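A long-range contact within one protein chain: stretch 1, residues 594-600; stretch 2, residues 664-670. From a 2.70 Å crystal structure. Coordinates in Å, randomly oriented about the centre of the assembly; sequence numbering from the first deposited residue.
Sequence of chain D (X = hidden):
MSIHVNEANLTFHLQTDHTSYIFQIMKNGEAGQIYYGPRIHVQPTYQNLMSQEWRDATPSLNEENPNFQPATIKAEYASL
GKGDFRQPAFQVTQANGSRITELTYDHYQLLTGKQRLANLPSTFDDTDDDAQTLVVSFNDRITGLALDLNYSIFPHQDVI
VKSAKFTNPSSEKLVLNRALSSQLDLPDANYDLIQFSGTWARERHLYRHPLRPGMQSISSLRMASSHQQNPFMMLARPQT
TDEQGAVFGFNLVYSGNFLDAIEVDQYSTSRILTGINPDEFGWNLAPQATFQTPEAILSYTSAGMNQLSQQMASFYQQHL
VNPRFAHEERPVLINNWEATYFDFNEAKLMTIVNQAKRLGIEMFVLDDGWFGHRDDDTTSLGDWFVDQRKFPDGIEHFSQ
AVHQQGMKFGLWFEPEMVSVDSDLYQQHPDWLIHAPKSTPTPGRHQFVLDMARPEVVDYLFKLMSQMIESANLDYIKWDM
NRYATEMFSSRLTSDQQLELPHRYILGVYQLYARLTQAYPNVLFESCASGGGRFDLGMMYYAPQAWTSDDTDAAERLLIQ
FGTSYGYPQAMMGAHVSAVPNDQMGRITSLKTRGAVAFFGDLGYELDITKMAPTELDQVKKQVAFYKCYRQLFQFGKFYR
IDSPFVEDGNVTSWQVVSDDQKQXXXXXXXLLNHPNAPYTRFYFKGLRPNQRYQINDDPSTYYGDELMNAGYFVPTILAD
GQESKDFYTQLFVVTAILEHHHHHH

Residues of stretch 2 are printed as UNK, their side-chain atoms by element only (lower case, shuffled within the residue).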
# COMPACT_ATOMS: atom_id res chain seq x y z
N GLY D 594 -14.60 -20.75 -26.54
CA GLY D 594 -13.66 -21.65 -27.18
C GLY D 594 -12.23 -21.36 -26.76
O GLY D 594 -11.49 -22.29 -26.41
N ALA D 595 -11.86 -20.07 -26.76
CA ALA D 595 -10.47 -19.64 -26.59
C ALA D 595 -9.92 -19.74 -25.17
O ALA D 595 -8.72 -19.89 -24.98
CB ALA D 595 -10.28 -18.22 -27.14
N VAL D 596 -10.78 -19.65 -24.17
CA VAL D 596 -10.40 -19.96 -22.80
C VAL D 596 -10.28 -21.48 -22.59
O VAL D 596 -9.48 -21.94 -21.80
CB VAL D 596 -11.43 -19.39 -21.78
CG1 VAL D 596 -11.03 -19.70 -20.36
CG2 VAL D 596 -11.58 -17.88 -21.95
N ALA D 597 -11.04 -22.28 -23.33
CA ALA D 597 -11.02 -23.73 -23.13
C ALA D 597 -9.87 -24.44 -23.86
O ALA D 597 -9.52 -25.57 -23.51
CB ALA D 597 -12.37 -24.36 -23.48
N PHE D 598 -9.28 -23.81 -24.86
CA PHE D 598 -8.13 -24.42 -25.52
C PHE D 598 -6.99 -24.64 -24.53
O PHE D 598 -6.24 -25.59 -24.66
CB PHE D 598 -7.59 -23.59 -26.67
CG PHE D 598 -8.55 -23.37 -27.78
CD1 PHE D 598 -9.50 -24.33 -28.08
CD2 PHE D 598 -8.50 -22.22 -28.54
CE1 PHE D 598 -10.38 -24.12 -29.10
CE2 PHE D 598 -9.37 -22.01 -29.57
CZ PHE D 598 -10.32 -22.96 -29.86
N PHE D 599 -6.85 -23.75 -23.55
CA PHE D 599 -5.70 -23.84 -22.64
C PHE D 599 -5.95 -24.84 -21.50
O PHE D 599 -5.88 -24.52 -20.30
CB PHE D 599 -5.28 -22.46 -22.17
CG PHE D 599 -4.76 -21.60 -23.28
CD1 PHE D 599 -5.64 -20.97 -24.15
CD2 PHE D 599 -3.39 -21.45 -23.48
CE1 PHE D 599 -5.18 -20.18 -25.18
CE2 PHE D 599 -2.92 -20.66 -24.50
CZ PHE D 599 -3.80 -20.02 -25.36
N GLY D 600 -6.22 -26.06 -21.92
CA GLY D 600 -6.50 -27.16 -21.02
C GLY D 600 -6.93 -28.29 -21.92
O GLY D 600 -6.48 -28.41 -23.06
N UNK D 664 4.34 -21.11 -30.80
CA UNK D 664 3.69 -20.60 -29.60
C UNK D 664 2.29 -20.13 -29.90
O UNK D 664 2.01 -19.68 -31.00
c UNK D 664 4.49 -19.48 -28.97
N UNK D 665 1.40 -20.25 -28.92
CA UNK D 665 0.12 -19.58 -28.98
C UNK D 665 -0.11 -18.72 -27.75
O UNK D 665 -0.06 -19.19 -26.62
c UNK D 665 -0.98 -21.12 -30.58
c UNK D 665 -1.02 -20.56 -29.15
c UNK D 665 -2.02 -22.20 -30.86
c UNK D 665 -2.35 -19.88 -28.90
N UNK D 666 -0.34 -17.43 -27.99
CA UNK D 666 -0.63 -16.46 -26.93
C UNK D 666 -2.10 -16.07 -27.01
O UNK D 666 -2.75 -16.21 -28.04
c UNK D 666 0.25 -15.23 -27.08
N UNK D 667 -2.64 -15.58 -25.90
CA UNK D 667 -4.02 -15.16 -25.90
C UNK D 667 -4.16 -14.03 -24.93
O UNK D 667 -3.60 -14.09 -23.85
c UNK D 667 -4.92 -16.30 -25.50
N UNK D 668 -4.87 -12.98 -25.35
CA UNK D 668 -5.21 -11.86 -24.50
C UNK D 668 -6.74 -11.77 -24.42
O UNK D 668 -7.42 -11.73 -25.44
c UNK D 668 -5.11 -6.01 -24.35
n UNK D 668 -4.18 -6.96 -24.23
n UNK D 668 -6.10 -6.16 -25.21
c UNK D 668 -4.65 -10.58 -25.08
c UNK D 668 -4.82 -9.36 -24.26
c UNK D 668 -4.16 -8.20 -24.99
n UNK D 668 -5.04 -4.92 -23.60
N UNK D 669 -7.27 -11.76 -23.21
CA UNK D 669 -8.70 -11.63 -23.00
C UNK D 669 -8.95 -10.34 -22.25
O UNK D 669 -8.33 -10.09 -21.23
c UNK D 669 -7.01 -15.85 -22.63
c UNK D 669 -9.24 -12.81 -22.18
c UNK D 669 -9.00 -16.17 -23.90
c UNK D 669 -7.78 -16.62 -23.47
c UNK D 669 -8.72 -14.16 -22.63
o UNK D 669 -7.34 -17.86 -23.91
c UNK D 669 -7.48 -14.63 -22.22
c UNK D 669 -9.47 -14.95 -23.47
N UNK D 670 -9.86 -9.51 -22.74
CA UNK D 670 -10.25 -8.33 -21.99
C UNK D 670 -11.69 -8.54 -21.57
O UNK D 670 -12.52 -8.96 -22.39
c UNK D 670 -10.33 -5.78 -22.07
c UNK D 670 -10.23 -4.54 -22.98
n UNK D 670 -9.31 -3.62 -22.64
o UNK D 670 -10.97 -4.41 -23.97
c UNK D 670 -10.11 -7.07 -22.84

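Position 664, already within a strand that begins earlier in the chain, has a single side-chain carbon, CB, and lies out of reach of stretch 1; one carbon and nothing beyond it make this Ala664.

At position 665 there are four side-chain carbons and no heteroatom. The chain forks at its first carbon, one arm ending after one carbon and the other running on for two. Its CA-to-CB bond points toward stretch 1, and the short arm comes up to the tip of an aromatic ring there, that of Phe599. The pattern belongs to isoleucine. In Ile665, with chi1 m and chi2 t, CG2 lies 3.8 Å from CZ of Phe599.

Position 666 again carries one carbon, but its CA-to-CB bond points away, as expected of the alternation along a strand, and it makes no contact. It is Ala666.

Position 667 also has one carbon, its CA-to-CB bond now directed toward stretch 1, where this CB lies 3.9 Å from CZ of Phe599. The residue is Ala667, and its small side chain meets the same ring atom as Ile665.

At position 668 three carbons lead to a nitrogen, then to a carbon bearing two further nitrogens. The side chain stays out of reach of stretch 1. This guanidinium identifies Arg668, extended with t at chi1 to chi3, and its NH1 is hydrogen-bonded elsewhere in the structure.

Position 669 has one carbon followed by a six-carbon ring bearing an oxygen. Its CA-to-CB bond points toward stretch 1; the oxygen on the ring lies 2.7 Å from the backbone O of Ala595, which sits at the ring edge, near its plane, and the ring packs against Val596 and Ala595. This phenol is Tyr669. Its OH donates a hydrogen bond to O of Ala595, although a close approach elsewhere in the model makes the position of this hydroxyl less certain. CE1 of Tyr669 lies 3.7 Å from CG2 of Val596 and 4.0 Å from CB of Ala595.

Position 670 shows three carbons, the last carrying one oxygen and one nitrogen: a carboxamide on a two-carbon linker. It does not reach stretch 1. It is Gln670.

The contact thus depends on alternate strand residues, Ile665, Ala667 and Tyr669, whose CA-to-CB bonds point toward stretch 1. Phe599 spans all three: its CZ meets the two aliphatic side chains, while its CE1 lies 3.4 Å from OH of Tyr669. The same hydroxyl satisfies the carbonyl of Ala595, so one polar link is set within otherwise apolar packing. The whole interface is modest, burying 234 Å² summed over both sides.

Stretch 2 (664-670) AIAARYQ
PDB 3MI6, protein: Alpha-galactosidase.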